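Local atomic coordinates of cryptochrome DASH, chloroplastic/mitochondrial (Arabidopsis thaliana, PDB entry 2J4D), a protein that may act as a blue-light photoreceptor, binds DNA without sequence preference and repairs cyclobutane pyrimidine dimers in single-stranded DNA, carrying FAD and a folate antenna. Residues A[87-92]-A[146-151]; A[92-97]-A[292-297]; A[364-369]-A[413-418]; A[43-48]-A[125-130]. All blocks are in the same frame, centred on the assembly; numbering follows the deposited sequence.

Interaction 1: A[87-92]-A[146-151]; sequences FPKTGA and CSEEVD. With MHF (5,10-methenyl-6,7,8-trihydrofolic acid), chain D.
The carboxylate of E148, salt-bridged to K89, lies flat over one face of the pterin ring of the folate MHF, the two planes almost parallel. Its CD is 3.3 Å from MHF C4A, and both carboxylate oxygens stay at nearly the same height above the ring. K89 reaches that same face from the opposite direction, ending beyond the rim, where NZ is 3.5 Å from MHF N8. At the pterin edge, close to the ring plane, the E149 carboxylate receives MHF NA2 through its OE2 in a nearly straight bond (172°), while E149 OE1 lies beside N3. The backbone N of E148, near the start of helix 147-161, grips MHF O4 at 2.9 Å. This is the antenna pocket of the cryptochrome, where a loop and a helix of the photolyase alpha/beta region approach each other with the chromophore beside them. K89 NZ donates to the syn lone pair of E148 OE1 at 2.9 Å, and a water bridges K89 NZ to E148 OE2. The same ammonium also has a salt bridge to E417, so two carboxylates share it. Beyond its chi2 bend (63°) the K89 chain runs straight, and together with the E148 chain it spans the 12.3 Å between their CA atoms. Replacing E148 by an alanine removes the carboxylate, which would probably uncover that part of the pterin face and leave K89 with one carboxylate fewer. Farther along the folate, S147 OG is 3.7 Å from C16 of its p-aminobenzoyl ring.

Interaction 2: A[92-97]-A[292-297]; sequences ALRGGF and LAFGCI
F294 packs against R94 and F97 of helix 92-111 at a Schellman motif closing helix 289-293; the contact joins the alpha/beta part of the fold to the helical part holding FAD. In sequence order, L292 comes first: it turns to FAD and to P299 and I302 of helix 299-312, and its O takes the N of G295 at 3.0 Å. F294 follows and carries the contact. Its CZ meets R94 CG at 3.5 Å, the methylene arriving in the ring plane at the edge. Its CD2 lies 3.6 Å from CD2 of F97; these rings are oblique, with centroids 5.5 Å apart and planes at 45°, and F97 and W291 also form an edge-to-face pair. G295 then leaves helical geometry with a phi of 72°, turning the chain, and its O accepts from R51. C296 sits farther back, with its side chain against C101 of helix 92-111, while I297 goes to W291 and I302. All three touching residues are buried. The R94 chain starts extended, laying CG and CD along the F294 rim, then bends at chi3 (71°), and its NH1 is hydrogen-bonded to the backbone O atoms of L420 and E417.

Interaction 3: A[364-369]-A[413-418]; sequences ESWRDA and AEWFET. With MHF (5,10-methenyl-6,7,8-trihydrofolic acid), chain D.
R367 lays its aliphatic chain over one face of W415, joining helix 360-367 to helix 409-419 within the all-helical FAD-binding part of the fold. From CB, which points at the other helix, the chain goes to CG, anti to the backbone N. That methylene is 3.4 Å from W415 CE2 and makes a CH-pi contact, 3.6 Å from CG to the centroid of the W415 six-membered ring. CD comes next, almost over the centre of that ring; CG sits nearer its CE2-CZ2 edge. A bend at chi3 (73°) then turns the guanidinium off the indole, its charge too distant for more than a weak cation-pi attraction. At the tip, D368 is gripped side-on by two nitrogens: NE reaches D368 OD1 at 2.9 Å, from above the carboxylate plane, and NH2 reaches the syn lone pair of D368 OD2 at 3.0 Å. E364 lies over one guanidinium face through its CG and adds a long salt bridge to NH2. D368 is the first residue to leave helical geometry, and A369, with positive phi, completes a Schellman motif.

W366 and W415 meet at an oblique angle, their planes 66° apart, with W366 CZ3 3.8 Å from W415 CD1. W366 CH2 also meets F416 CE1 at 3.8 Å, and F416 in turn touches FAD. On another side of helix 409-419, E417 OE1 accepts a hydrogen bond from MHF N8 at 3.1 Å. A water in the indole plane of W415 accepts from its NE1 at 2.9 Å and also lies within hydrogen-bonding distance of the R367 backbone O.

Interaction 4: A[43-48]-A[125-130]; sequences ILWFRN and EILPSL
L127 of helix 123-134 carries the most buried surface, wedged against W45 and I43 of strand 41-46. Its two methyls divide the work. CD1 sits over one face of the W45 indole, 3.5 Å from CD2 of that ring, and lies 18° off the normal of the five-membered ring, at 3.6 Å from its centroid, which fits a CH-pi contact. The other methyl, L127 CD2, points to I43 and stays at 4.3 Å from I43 CG2, a looser approach. W45 has CG anti to its backbone N (chi1 170°), and that torsion swings the indole out from the strand to cross L127 at about a right angle. R47 CG lies over part of the opposite indole face, toward the rim, so the ring is sandwiched between a leucine methyl and an arginine methylene. A glycine in place of W45 would probably leave L127 CD1 without the ring it rests on and strip R47 CG of its packing surface, though the R47 guanidinium would keep partners such as E153. I43, second in buried area, reaches out toward the helix, its CD1 3.9 Å from L130 CB, and crosses that side chain nearly perpendicularly.

I43 and W45 alternate with L44, whose CB points to the other side of the sheet, so one strand face serves the helix. V156 of helix 147-161 borders both W45 and L127. Strand and helix run antiparallel, at 169°, with axes 10.5 Å apart. Helix 123-134 leads into strand 138-142, the parallel neighbour of strand 41-46, an arrangement characteristic of the Rossmann-like alpha/beta domain of photolyases and cryptochromes.

Interactions 2 and 4 are buried and apolar across their segments, interaction 3 is partly buried, and interaction 1 is a surface contact built on charge. Interaction 4 lies wholly inside the alpha/beta region and away from the cofactors, whereas interaction 3 belongs to the FAD-binding region; the two do not touch. Interactions 1 and 2 share A92, where the loop passes into helix 92-111. Interaction 2 joins the alpha/beta region to the helical part; K89 of interaction 1 reaches across by its salt bridge to E417 of interaction 3, whose backbone O also holds R94. Interactions 1 and 3 both reach MHF, by different glutamates. R47 of 43-48 bonds to the backbone O of E149, linking interaction 4 to interaction 1.

Interaction 1: A[87-92]-A[146-151]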
# COMPACT_ATOMS: atom_id res chain seq x y z
N PHE A 87 12.57 6.60 13.06
CA PHE A 87 13.19 5.53 12.30
C PHE A 87 13.19 6.13 10.89
O PHE A 87 12.64 7.21 10.70
CB PHE A 87 12.33 4.26 12.30
CG PHE A 87 11.95 3.78 13.67
CD1 PHE A 87 12.83 3.91 14.74
CD2 PHE A 87 10.73 3.14 13.88
CE1 PHE A 87 12.50 3.41 16.00
CE2 PHE A 87 10.39 2.64 15.13
CZ PHE A 87 11.27 2.77 16.20
N PRO A 88 13.81 5.47 9.90
CA PRO A 88 13.79 6.07 8.55
C PRO A 88 12.33 6.22 8.07
O PRO A 88 11.53 5.31 8.24
CB PRO A 88 14.56 5.06 7.71
CG PRO A 88 15.50 4.43 8.71
CD PRO A 88 14.64 4.25 9.92
N LYS A 89 11.99 7.37 7.48
CA LYS A 89 10.62 7.60 7.02
C LYS A 89 10.27 6.57 5.94
O LYS A 89 9.16 6.02 5.93
CB LYS A 89 10.48 9.03 6.49
CG LYS A 89 9.07 9.40 6.02
CD LYS A 89 8.03 9.35 7.15
CE LYS A 89 6.70 9.96 6.69
NZ LYS A 89 5.60 9.84 7.71
N THR A 90 11.22 6.32 5.05
CA THR A 90 11.05 5.33 4.00
C THR A 90 12.28 4.41 3.99
O THR A 90 13.40 4.84 3.68
CB THR A 90 10.91 5.98 2.61
OG1 THR A 90 9.71 6.76 2.56
CG2 THR A 90 10.85 4.90 1.53
N GLY A 91 12.06 3.15 4.34
CA GLY A 91 13.15 2.18 4.35
C GLY A 91 13.63 1.87 2.95
O GLY A 91 12.94 2.15 1.96
N ALA A 92 14.81 1.27 2.87
CA ALA A 92 15.45 0.93 1.60
C ALA A 92 14.61 0.07 0.67
O ALA A 92 14.57 0.32 -0.54
CB ALA A 92 16.79 0.26 1.87
N CYS A 146 -4.69 11.76 5.27
CA CYS A 146 -4.01 12.05 6.53
C CYS A 146 -3.28 13.38 6.61
O CYS A 146 -2.91 13.98 5.60
CB CYS A 146 -3.06 10.90 6.87
SG CYS A 146 -3.95 9.33 7.05
N SER A 147 -3.08 13.83 7.85
CA SER A 147 -2.41 15.09 8.19
C SER A 147 -1.27 15.56 7.29
O SER A 147 -1.31 16.66 6.73
CB SER A 147 -1.89 15.01 9.63
OG SER A 147 -1.01 16.09 9.91
N GLU A 148 -0.23 14.74 7.17
CA GLU A 148 0.93 15.11 6.37
C GLU A 148 0.61 15.38 4.91
O GLU A 148 1.04 16.40 4.35
CB GLU A 148 2.01 14.01 6.48
CG GLU A 148 2.69 13.99 7.84
CD GLU A 148 3.62 12.80 8.03
OE1 GLU A 148 3.82 12.03 7.07
OE2 GLU A 148 4.14 12.65 9.15
N GLU A 149 -0.16 14.49 4.29
CA GLU A 149 -0.52 14.64 2.89
C GLU A 149 -1.46 15.83 2.65
O GLU A 149 -1.33 16.53 1.64
CB GLU A 149 -1.14 13.35 2.36
CG GLU A 149 -0.14 12.20 2.22
CD GLU A 149 -0.01 11.34 3.47
OE1 GLU A 149 -0.29 11.82 4.59
OE2 GLU A 149 0.38 10.17 3.33
N VAL A 150 -2.40 16.07 3.56
CA VAL A 150 -3.31 17.18 3.36
C VAL A 150 -2.60 18.51 3.61
O VAL A 150 -2.99 19.55 3.08
CB VAL A 150 -4.57 17.05 4.24
CG1 VAL A 150 -5.37 15.80 3.80
CG2 VAL A 150 -4.19 16.95 5.70
N ASP A 151 -1.55 18.47 4.42
CA ASP A 151 -0.80 19.70 4.67
C ASP A 151 -0.07 20.07 3.38
O ASP A 151 0.01 21.24 3.01
CB ASP A 151 0.19 19.50 5.80
CG ASP A 151 0.80 20.81 6.28
OD1 ASP A 151 0.02 21.75 6.57
OD2 ASP A 151 2.04 20.91 6.36
N1 MHF D . 2.25 8.72 7.40
C2 MHF D . 1.53 9.35 6.41
NA2 MHF D . 1.56 8.86 5.14
N3 MHF D . 0.80 10.45 6.67
C4 MHF D . 0.76 11.00 7.93
O4 MHF D . 0.09 12.02 8.15
C4A MHF D . 1.51 10.38 8.97
N5 MHF D . 1.58 10.88 10.30
C6 MHF D . 2.63 10.42 11.27
C7 MHF D . 2.69 8.88 11.16
N8 MHF D . 2.97 8.58 9.72
C8A MHF D . 2.25 9.21 8.69
C9 MHF D . 2.22 10.99 12.65
N10 MHF D . 0.89 11.58 12.38
C11 MHF D . 0.90 11.99 10.97
C12 MHF D . -0.29 14.81 14.96
C13 MHF D . 0.17 13.57 15.49
C14 MHF D . 0.57 12.54 14.64
C15 MHF D . 0.54 12.71 13.23
C16 MHF D . 0.11 13.98 12.69
C17 MHF D . -0.30 15.02 13.55
C MHF D . -0.76 15.86 15.91
O MHF D . -0.75 15.63 17.11
N MHF D . -1.21 17.06 15.46
CA MHF D . -1.70 18.06 16.41
CB MHF D . -1.50 19.47 15.85
CG MHF D . -0.07 19.82 15.55
CD MHF D . 0.81 19.71 16.77
OE1 MHF D . 0.67 20.55 17.68
OE2 MHF D . 1.64 18.77 16.82
CT MHF D . -3.18 17.83 16.70
O1 MHF D . -3.83 17.07 15.95
O2 MHF D . -3.69 18.41 17.68
O HOH W 1 6.04 11.02 9.92

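Interaction 2: A[92-97]-A[292-297]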
# COMPACT_ATOMS: atom_id res chain seq x y z
N ALA A 92 14.81 1.27 2.87
CA ALA A 92 15.45 0.93 1.60
C ALA A 92 14.61 0.07 0.67
O ALA A 92 14.57 0.32 -0.54
CB ALA A 92 16.79 0.26 1.87
N LEU A 93 13.94 -0.95 1.20
CA LEU A 93 13.15 -1.82 0.33
C LEU A 93 11.97 -1.10 -0.30
O LEU A 93 11.72 -1.27 -1.50
CB LEU A 93 12.69 -3.07 1.08
CG LEU A 93 13.82 -4.01 1.55
CD1 LEU A 93 13.21 -5.18 2.30
CD2 LEU A 93 14.63 -4.52 0.38
N ARG A 94 11.22 -0.30 0.46
CA ARG A 94 10.10 0.41 -0.16
C ARG A 94 10.65 1.47 -1.11
O ARG A 94 10.07 1.75 -2.15
CB ARG A 94 9.17 1.06 0.87
CG ARG A 94 7.96 1.74 0.19
CD ARG A 94 6.81 2.10 1.14
NE ARG A 94 7.14 3.21 2.03
CZ ARG A 94 7.45 3.08 3.32
NH1 ARG A 94 7.49 1.87 3.87
NH2 ARG A 94 7.72 4.15 4.06
N GLY A 95 11.78 2.06 -0.74
CA GLY A 95 12.38 3.04 -1.62
C GLY A 95 12.74 2.41 -2.96
O GLY A 95 12.52 3.00 -4.02
N GLY A 96 13.29 1.21 -2.92
CA GLY A 96 13.65 0.52 -4.15
C GLY A 96 12.41 0.22 -4.98
O GLY A 96 12.43 0.35 -6.21
N PHE A 97 11.34 -0.19 -4.32
CA PHE A 97 10.08 -0.50 -5.00
C PHE A 97 9.54 0.79 -5.65
O PHE A 97 9.07 0.77 -6.79
CB PHE A 97 9.08 -1.07 -4.00
CG PHE A 97 7.81 -1.59 -4.62
CD1 PHE A 97 7.73 -2.91 -5.09
CD2 PHE A 97 6.68 -0.79 -4.69
CE1 PHE A 97 6.54 -3.42 -5.62
CE2 PHE A 97 5.47 -1.29 -5.23
CZ PHE A 97 5.40 -2.60 -5.69
N LEU A 292 -1.25 -1.78 -4.58
CA LEU A 292 -2.41 -0.98 -4.20
C LEU A 292 -1.94 0.24 -3.41
O LEU A 292 -2.44 1.35 -3.62
CB LEU A 292 -3.38 -1.81 -3.34
CG LEU A 292 -4.27 -2.76 -4.15
CD1 LEU A 292 -4.94 -3.77 -3.23
CD2 LEU A 292 -5.30 -1.94 -4.93
N ALA A 293 -0.96 0.06 -2.53
CA ALA A 293 -0.45 1.16 -1.71
C ALA A 293 0.13 2.29 -2.57
O ALA A 293 -0.08 3.47 -2.29
CB ALA A 293 0.61 0.64 -0.74
N PHE A 294 0.85 1.92 -3.61
CA PHE A 294 1.43 2.92 -4.50
C PHE A 294 0.47 3.37 -5.60
O PHE A 294 0.79 4.25 -6.40
CB PHE A 294 2.72 2.39 -5.11
CG PHE A 294 3.92 2.60 -4.23
CD1 PHE A 294 4.60 3.81 -4.26
CD2 PHE A 294 4.34 1.60 -3.36
CE1 PHE A 294 5.69 4.03 -3.42
CE2 PHE A 294 5.42 1.80 -2.52
CZ PHE A 294 6.10 3.02 -2.54
N GLY A 295 -0.71 2.75 -5.64
CA GLY A 295 -1.67 3.09 -6.67
C GLY A 295 -1.28 2.58 -8.05
O GLY A 295 -1.72 3.14 -9.06
N CYS A 296 -0.44 1.54 -8.10
CA CYS A 296 -0.02 0.92 -9.37
C CYS A 296 -1.20 0.18 -9.99
O CYS A 296 -1.26 -0.02 -11.20
CB CYS A 296 1.13 -0.05 -9.16
SG CYS A 296 2.67 0.75 -8.68
N ILE A 297 -2.12 -0.27 -9.13
CA ILE A 297 -3.35 -0.92 -9.57
C ILE A 297 -4.45 -0.37 -8.68
O ILE A 297 -4.18 0.17 -7.60
CB ILE A 297 -3.33 -2.48 -9.44
CG1 ILE A 297 -3.06 -2.88 -7.98
CG2 ILE A 297 -2.31 -3.08 -10.42
CD1 ILE A 297 -3.10 -4.38 -7.74

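Interaction 3: A[364-369]-A[413-418]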
# COMPACT_ATOMS: atom_id res chain seq x y z
N GLU A 364 14.19 -3.26 20.42
CA GLU A 364 15.18 -3.77 19.49
C GLU A 364 15.16 -5.29 19.33
O GLU A 364 15.45 -5.79 18.25
CB GLU A 364 16.58 -3.29 19.89
CG GLU A 364 16.69 -1.78 19.83
CD GLU A 364 18.10 -1.27 20.02
OE1 GLU A 364 18.91 -2.00 20.63
OE2 GLU A 364 18.39 -0.14 19.57
N SER A 365 14.81 -6.02 20.39
CA SER A 365 14.78 -7.48 20.31
C SER A 365 13.65 -7.93 19.37
O SER A 365 13.78 -8.93 18.67
CB SER A 365 14.59 -8.11 21.71
OG SER A 365 13.32 -7.81 22.26
N TRP A 366 12.55 -7.18 19.38
CA TRP A 366 11.40 -7.44 18.52
C TRP A 366 11.82 -7.09 17.09
O TRP A 366 11.68 -7.89 16.17
CB TRP A 366 10.24 -6.53 18.95
CG TRP A 366 8.95 -6.67 18.17
CD1 TRP A 366 8.00 -7.65 18.31
CD2 TRP A 366 8.43 -5.75 17.20
NE1 TRP A 366 6.92 -7.39 17.50
CE2 TRP A 366 7.16 -6.23 16.81
CE3 TRP A 366 8.92 -4.56 16.64
CZ2 TRP A 366 6.37 -5.56 15.86
CZ3 TRP A 366 8.12 -3.89 15.70
CH2 TRP A 366 6.86 -4.39 15.32
N ARG A 367 12.34 -5.88 16.93
CA ARG A 367 12.78 -5.38 15.64
C ARG A 367 13.80 -6.29 14.97
O ARG A 367 13.69 -6.61 13.78
CB ARG A 367 13.39 -3.98 15.84
CG ARG A 367 13.84 -3.30 14.56
CD ARG A 367 14.72 -2.11 14.87
NE ARG A 367 16.04 -2.54 15.33
CZ ARG A 367 16.94 -1.74 15.90
NH1 ARG A 367 16.66 -0.45 16.08
NH2 ARG A 367 18.11 -2.23 16.29
N ASP A 368 14.79 -6.73 15.75
CA ASP A 368 15.85 -7.57 15.21
C ASP A 368 15.62 -9.07 15.26
O ASP A 368 16.56 -9.85 15.09
CB ASP A 368 17.18 -7.23 15.90
CG ASP A 368 17.54 -5.77 15.73
OD1 ASP A 368 17.09 -5.15 14.74
OD2 ASP A 368 18.28 -5.25 16.59
N ALA A 369 14.37 -9.47 15.48
CA ALA A 369 14.03 -10.89 15.51
C ALA A 369 14.89 -11.69 16.50
O ALA A 369 15.45 -12.72 16.13
CB ALA A 369 14.16 -11.48 14.11
N ALA A 413 4.12 0.38 15.12
CA ALA A 413 3.51 0.98 13.94
C ALA A 413 4.52 1.76 13.09
O ALA A 413 4.47 1.70 11.86
CB ALA A 413 2.35 1.91 14.36
N GLU A 414 5.44 2.47 13.75
CA GLU A 414 6.45 3.24 13.01
C GLU A 414 7.48 2.33 12.36
O GLU A 414 8.03 2.67 11.30
CB GLU A 414 7.13 4.28 13.92
CG GLU A 414 6.25 5.52 14.15
CD GLU A 414 6.96 6.69 14.81
OE1 GLU A 414 8.20 6.67 14.95
OE2 GLU A 414 6.26 7.66 15.17
N TRP A 415 7.76 1.19 12.98
CA TRP A 415 8.72 0.26 12.40
C TRP A 415 8.08 -0.36 11.15
O TRP A 415 8.77 -0.58 10.15
CB TRP A 415 9.11 -0.84 13.39
CG TRP A 415 10.16 -1.76 12.80
CD1 TRP A 415 10.05 -3.10 12.58
CD2 TRP A 415 11.46 -1.38 12.32
NE1 TRP A 415 11.20 -3.58 11.99
CE2 TRP A 415 12.08 -2.54 11.81
CE3 TRP A 415 12.15 -0.16 12.26
CZ2 TRP A 415 13.36 -2.53 11.26
CZ3 TRP A 415 13.43 -0.15 11.70
CH2 TRP A 415 14.02 -1.33 11.21
N PHE A 416 6.78 -0.62 11.21
CA PHE A 416 6.08 -1.17 10.04
C PHE A 416 6.10 -0.06 8.97
O PHE A 416 6.29 -0.33 7.78
CB PHE A 416 4.63 -1.52 10.40
CG PHE A 416 4.42 -2.96 10.82
CD1 PHE A 416 5.38 -3.65 11.56
CD2 PHE A 416 3.22 -3.61 10.51
CE1 PHE A 416 5.16 -4.96 11.98
CE2 PHE A 416 2.98 -4.92 10.93
CZ PHE A 416 3.96 -5.60 11.67
N GLU A 417 5.95 1.19 9.40
CA GLU A 417 5.98 2.31 8.46
C GLU A 417 7.32 2.36 7.73
O GLU A 417 7.39 2.64 6.53
CB GLU A 417 5.72 3.63 9.18
CG GLU A 417 5.93 4.85 8.25
CD GLU A 417 5.36 6.15 8.79
OE1 GLU A 417 4.93 6.19 9.97
OE2 GLU A 417 5.34 7.13 8.02
N THR A 418 8.40 2.09 8.44
CA THR A 418 9.71 2.10 7.81
C THR A 418 9.87 0.95 6.82
O THR A 418 10.33 1.16 5.68
CB THR A 418 10.84 1.94 8.86
OG1 THR A 418 10.86 3.07 9.73
CG2 THR A 418 12.18 1.82 8.16
N1 MHF D . 2.25 8.72 7.40
C2 MHF D . 1.53 9.35 6.41
NA2 MHF D . 1.56 8.86 5.14
N3 MHF D . 0.80 10.45 6.67
C4 MHF D . 0.76 11.00 7.93
O4 MHF D . 0.09 12.02 8.15
C4A MHF D . 1.51 10.38 8.97
N5 MHF D . 1.58 10.88 10.30
C6 MHF D . 2.63 10.42 11.27
C7 MHF D . 2.69 8.88 11.16
N8 MHF D . 2.97 8.58 9.72
C8A MHF D . 2.25 9.21 8.69
C9 MHF D . 2.22 10.99 12.65
N10 MHF D . 0.89 11.58 12.38
C11 MHF D . 0.90 11.99 10.97
C12 MHF D . -0.29 14.81 14.96
C13 MHF D . 0.17 13.57 15.49
C14 MHF D . 0.57 12.54 14.64
C15 MHF D . 0.54 12.71 13.23
C16 MHF D . 0.11 13.98 12.69
C17 MHF D . -0.30 15.02 13.55
C MHF D . -0.76 15.86 15.91
O MHF D . -0.75 15.63 17.11
N MHF D . -1.21 17.06 15.46
CA MHF D . -1.70 18.06 16.41
CB MHF D . -1.50 19.47 15.85
CG MHF D . -0.07 19.82 15.55
CD MHF D . 0.81 19.71 16.77
OE1 MHF D . 0.67 20.55 17.68
OE2 MHF D . 1.64 18.77 16.82
CT MHF D . -3.18 17.83 16.70
O1 MHF D . -3.83 17.07 15.95
O2 MHF D . -3.69 18.41 17.68
O HOH W 2 11.99 -6.38 11.52

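Interaction 4: A[43-48]-A[125-130]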
# COMPACT_ATOMS: atom_id res chain seq x y z
N ILE A 43 -1.29 20.45 -15.46
CA ILE A 43 -0.23 19.68 -14.84
C ILE A 43 -0.91 18.55 -14.08
O ILE A 43 -1.89 18.79 -13.37
CB ILE A 43 0.58 20.55 -13.85
CG1 ILE A 43 1.43 21.56 -14.62
CG2 ILE A 43 1.44 19.65 -12.93
CD1 ILE A 43 2.07 22.65 -13.76
N LEU A 44 -0.41 17.33 -14.24
CA LEU A 44 -0.94 16.18 -13.52
C LEU A 44 0.11 15.82 -12.46
O LEU A 44 1.22 15.39 -12.79
CB LEU A 44 -1.16 14.98 -14.45
CG LEU A 44 -1.66 13.69 -13.78
CD1 LEU A 44 -2.96 13.94 -13.03
CD2 LEU A 44 -1.87 12.63 -14.87
N TRP A 45 -0.25 16.01 -11.20
CA TRP A 45 0.65 15.74 -10.09
C TRP A 45 0.40 14.35 -9.48
O TRP A 45 -0.65 14.11 -8.87
CB TRP A 45 0.49 16.85 -9.04
CG TRP A 45 1.18 16.63 -7.72
CD1 TRP A 45 2.36 15.99 -7.50
CD2 TRP A 45 0.70 17.06 -6.44
NE1 TRP A 45 2.66 16.00 -6.15
CE2 TRP A 45 1.66 16.65 -5.48
CE3 TRP A 45 -0.44 17.76 -6.01
CZ2 TRP A 45 1.51 16.92 -4.11
CZ3 TRP A 45 -0.58 18.03 -4.65
CH2 TRP A 45 0.38 17.61 -3.72
N PHE A 46 1.37 13.46 -9.68
CA PHE A 46 1.31 12.09 -9.18
C PHE A 46 1.84 11.98 -7.75
O PHE A 46 2.80 12.64 -7.38
CB PHE A 46 2.18 11.17 -10.06
CG PHE A 46 1.52 10.73 -11.35
CD1 PHE A 46 0.72 9.59 -11.39
CD2 PHE A 46 1.75 11.42 -12.54
CE1 PHE A 46 0.17 9.13 -12.59
CE2 PHE A 46 1.21 10.97 -13.75
CZ PHE A 46 0.42 9.82 -13.78
N ARG A 47 1.19 11.13 -6.96
CA ARG A 47 1.63 10.86 -5.60
C ARG A 47 1.60 9.35 -5.42
O ARG A 47 2.54 8.67 -5.82
CB ARG A 47 0.75 11.59 -4.59
CG ARG A 47 1.20 13.05 -4.41
CD ARG A 47 0.72 13.65 -3.08
NE ARG A 47 -0.71 13.91 -3.11
CZ ARG A 47 -1.38 14.53 -2.15
NH1 ARG A 47 -0.75 14.96 -1.06
NH2 ARG A 47 -2.68 14.75 -2.30
N ASN A 48 0.53 8.81 -4.84
CA ASN A 48 0.45 7.36 -4.69
C ASN A 48 -0.64 6.80 -5.59
O ASN A 48 -1.52 6.07 -5.16
CB ASN A 48 0.25 6.97 -3.22
CG ASN A 48 1.57 6.91 -2.46
OD1 ASN A 48 2.39 6.00 -2.67
ND2 ASN A 48 1.80 7.88 -1.59
N GLU A 125 6.87 23.82 -3.84
CA GLU A 125 7.86 24.71 -4.43
C GLU A 125 7.99 24.41 -5.92
O GLU A 125 8.04 25.33 -6.75
CB GLU A 125 9.21 24.55 -3.71
CG GLU A 125 9.21 25.20 -2.33
CD GLU A 125 10.44 24.89 -1.48
OE1 GLU A 125 11.38 24.25 -1.99
OE2 GLU A 125 10.47 25.30 -0.30
N ILE A 126 7.99 23.13 -6.27
CA ILE A 126 8.12 22.72 -7.67
C ILE A 126 6.90 23.02 -8.54
O ILE A 126 7.02 23.58 -9.63
CB ILE A 126 8.41 21.22 -7.77
CG1 ILE A 126 9.79 20.92 -7.18
CG2 ILE A 126 8.32 20.75 -9.22
CD1 ILE A 126 10.04 19.45 -6.92
N LEU A 127 5.72 22.64 -8.05
CA LEU A 127 4.49 22.83 -8.83
C LEU A 127 4.11 24.27 -9.17
O LEU A 127 3.79 24.55 -10.32
CB LEU A 127 3.33 22.11 -8.13
CG LEU A 127 3.55 20.60 -7.95
CD1 LEU A 127 2.40 20.01 -7.15
CD2 LEU A 127 3.67 19.92 -9.30
N PRO A 128 4.14 25.19 -8.20
CA PRO A 128 3.77 26.57 -8.56
C PRO A 128 4.71 27.12 -9.64
O PRO A 128 4.28 27.87 -10.51
CB PRO A 128 3.90 27.33 -7.24
CG PRO A 128 3.58 26.28 -6.22
CD PRO A 128 4.36 25.08 -6.75
N SER A 129 5.98 26.74 -9.56
CA SER A 129 6.98 27.18 -10.51
C SER A 129 6.68 26.65 -11.92
O SER A 129 6.73 27.40 -12.90
CB SER A 129 8.36 26.69 -10.07
OG SER A 129 9.35 27.09 -11.00
N LEU A 130 6.37 25.36 -12.01
CA LEU A 130 6.05 24.76 -13.29
C LEU A 130 4.77 25.35 -13.85
O LEU A 130 4.66 25.58 -15.05
CB LEU A 130 5.91 23.24 -13.16
CG LEU A 130 7.19 22.44 -12.87
CD1 LEU A 130 6.83 20.98 -12.56
CD2 LEU A 130 8.12 22.51 -14.08